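Local coordinates for beta-glucosidase (Pseudoalteromonas sp., PDB 3F95), which probably hydrolyses beta-glucosidic bonds as a whole exo-1,3/1,4-beta-glucanase, of which this chain is the extra C-terminal beta-sandwich domain, at residues 68-73 / 153-158. Numbering follows the deposited sequence. Where two conformers were deposited one is given.
Sequences ALSLSY and ALRITS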
loop_
_atom_site.group_PDB
_atom_site.type_symbol
_atom_site.label_atom_id
_atom_site.label_comp_id
_atom_site.label_asym_id
_atom_site.label_seq_id
_atom_site.Cartn_x
_atom_site.Cartn_y
_atom_site.Cartn_z
ATOM N N ALA A 68 2.653 10.361 4.193
ATOM C CA ALA A 68 2.474 9.372 3.118
ATOM C C ALA A 68 3.309 8.140 3.436
ATOM O O ALA A 68 4.506 8.229 3.732
ATOM C CB ALA A 68 2.881 9.936 1.786
ATOM N N LEU A 69 2.661 6.989 3.350
ATOM C CA LEU A 69 3.351 5.713 3.386
ATOM C C LEU A 69 3.446 5.220 1.953
ATOM O O LEU A 69 2.434 5.235 1.236
ATOM C CB LEU A 69 2.523 4.689 4.149
ATOM C CG LEU A 69 3.099 3.272 4.044
ATOM C CD1 LEU A 69 4.411 3.138 4.897
ATOM C CD2 LEU A 69 2.048 2.238 4.372
ATOM N N SER A 70 4.635 4.809 1.533
ATOM C CA SER A 70 4.777 4.141 0.234
ATOM C C SER A 70 5.457 2.789 0.373
ATOM O O SER A 70 6.290 2.573 1.280
ATOM C CB SER A 70 5.600 5.020 -0.726
ATOM O OG SER A 70 4.947 6.274 -0.949
ATOM N N LEU A 71 5.096 1.870 -0.524
ATOM C CA LEU A 71 5.906 0.710 -0.785
ATOM C C LEU A 71 6.575 1.045 -2.123
ATOM O O LEU A 71 5.896 1.205 -3.153
ATOM C CB LEU A 71 5.027 -0.544 -0.896
ATOM C CG LEU A 71 5.728 -1.831 -1.301
ATOM C CD1 LEU A 71 6.804 -2.229 -0.309
ATOM C CD2 LEU A 71 4.664 -2.947 -1.468
ATOM N N SER A 72 7.897 1.172 -2.106
ATOM C CA SER A 72 8.582 1.858 -3.200
ATOM C C SER A 72 9.775 1.071 -3.737
ATOM O O SER A 72 10.360 0.257 -3.030
ATOM C CB SER A 72 8.983 3.278 -2.773
ATOM O OG SER A 72 10.087 3.249 -1.896
ATOM N N TYR A 73 10.085 1.305 -5.013
ATOM C CA TYR A 73 11.221 0.681 -5.669
ATOM C C TYR A 73 12.475 1.505 -5.337
ATOM O O TYR A 73 12.433 2.736 -5.314
ATOM C CB TYR A 73 10.999 0.663 -7.190
ATOM C CG TYR A 73 9.856 -0.228 -7.653
ATOM C CD1 TYR A 73 10.077 -1.567 -7.954
ATOM C CD2 TYR A 73 8.571 0.280 -7.813
ATOM C CE1 TYR A 73 9.039 -2.389 -8.389
ATOM C CE2 TYR A 73 7.533 -0.540 -8.256
ATOM C CZ TYR A 73 7.778 -1.870 -8.534
ATOM O OH TYR A 73 6.731 -2.694 -8.964
ATOM N N ALA A 153 5.073 1.678 -5.769
ATOM C CA ALA A 153 4.070 0.635 -6.102
ATOM C C ALA A 153 2.691 0.966 -5.481
ATOM O O ALA A 153 1.634 0.809 -6.129
ATOM C CB ALA A 153 4.560 -0.739 -5.675
ATOM N N LEU A 154 2.713 1.438 -4.234
ATOM C CA LEU A 154 1.550 2.037 -3.595
ATOM C C LEU A 154 1.934 3.219 -2.709
ATOM O O LEU A 154 3.033 3.273 -2.169
ATOM C CB LEU A 154 0.766 0.993 -2.781
ATOM C CG LEU A 154 1.273 0.458 -1.457
ATOM C CD1 LEU A 154 0.893 1.346 -0.269
ATOM C CD2 LEU A 154 0.740 -0.983 -1.223
ATOM N N ARG A 155 1.012 4.146 -2.543
ATOM C CA ARG A 155 1.227 5.282 -1.668
ATOM C C ARG A 155 -0.095 5.559 -0.970
ATOM O O ARG A 155 -1.140 5.649 -1.628
ATOM C CB ARG A 155 1.689 6.488 -2.496
ATOM C CG ARG A 155 1.920 7.751 -1.679
ATOM C CD ARG A 155 2.122 8.978 -2.590
ATOM N NE ARG A 155 3.142 8.744 -3.589
ATOM C CZ ARG A 155 3.101 9.186 -4.842
ATOM N NH1 ARG A 155 2.075 9.914 -5.289
ATOM N NH2 ARG A 155 4.103 8.896 -5.647
ATOM N N ILE A 156 -0.069 5.626 0.356
ATOM C CA ILE A 156 -1.273 5.971 1.119
ATOM C C ILE A 156 -0.978 7.265 1.882
ATOM O O ILE A 156 -0.005 7.349 2.624
ATOM C CB ILE A 156 -1.669 4.843 2.094
ATOM C CG1 ILE A 156 -1.989 3.557 1.287
ATOM C CG2 ILE A 156 -2.871 5.282 2.971
ATOM C CD1 ILE A 156 -2.072 2.318 2.160
ATOM N N THR A 157 -1.828 8.257 1.673
ATOM C CA THR A 157 -1.692 9.566 2.305
ATOM C C THR A 157 -2.927 9.876 3.145
ATOM O O THR A 157 -4.077 9.705 2.685
ATOM C CB THR A 157 -1.466 10.645 1.228
ATOM O OG1 THR A 157 -0.344 10.272 0.412
ATOM C CG2 THR A 157 -1.168 11.993 1.893
ATOM N N SER A 158 -2.693 10.347 4.370
ATOM C CA SER A 158 -3.775 10.693 5.303
ATOM C C SER A 158 -3.207 11.536 6.460
ATOM O O SER A 158 -1.985 11.734 6.548
ATOM C CB SER A 158 -4.475 9.422 5.817
ATOM O OG SER A 158 -5.682 9.724 6.554
#
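Leu69 and Ile156 form a hydrogen-bonded antiparallel pair: Leu69 N reaches Ile156 O at 2.8 Å, and Ile156 N returns to Leu69 O at 2.7 Å. One step on, Leu71 N donates to Leu154 O at 3.0 Å. The return bond is split, because Leu71 O faces two amides, and both bonds are weak: that from Ala153 N is short at 2.8 Å but bent (121° at the hydrogen), whereas that from Leu154 N is fairly straight but long at 3.4 Å. CA-H...O contacts accompany these bonds: Arg155 CA to Leu69 O and Ser70 CA to Leu154 O at the intervening non-hydrogen-bonded pair, and Ala68 CA to Ile156 O at the next one out.

Side chains alternate between the two faces. Leu69, Leu71, Leu154 and Ile156 share the apolar one, where Leu154 CG, set between its backbone N and carbonyl carbon (chi1 74°), lies 3.9 Å from Leu71 CB. Phe61 and Trp63 of strand 58-63 pack on Leu69, and Trp63 also on Ile156. At the bulge, Ala153 CB meets Tyr73 CE2 obliquely.

The other face is more polar. Ser70 OG sits 3.4 Å from Arg155 CG and near the plane of the guanidinium, at its edge; Asp152 joins the two residues, through a salt bridge to Arg155 NE and a weak hydrogen bond with Ser70 OG. Farther along, Ala68 CB rests 3.5 Å from Thr157 OG1.

With strands 18-24 and 102-108 flanking the pair, this is antiparallel pairing interrupted by a classic beta bulge, where Ala153 and Leu154 both face Leu71 and the chain turns a corner, within one sheet of a beta-sandwich, consistent with a galactose-binding domain-like fold.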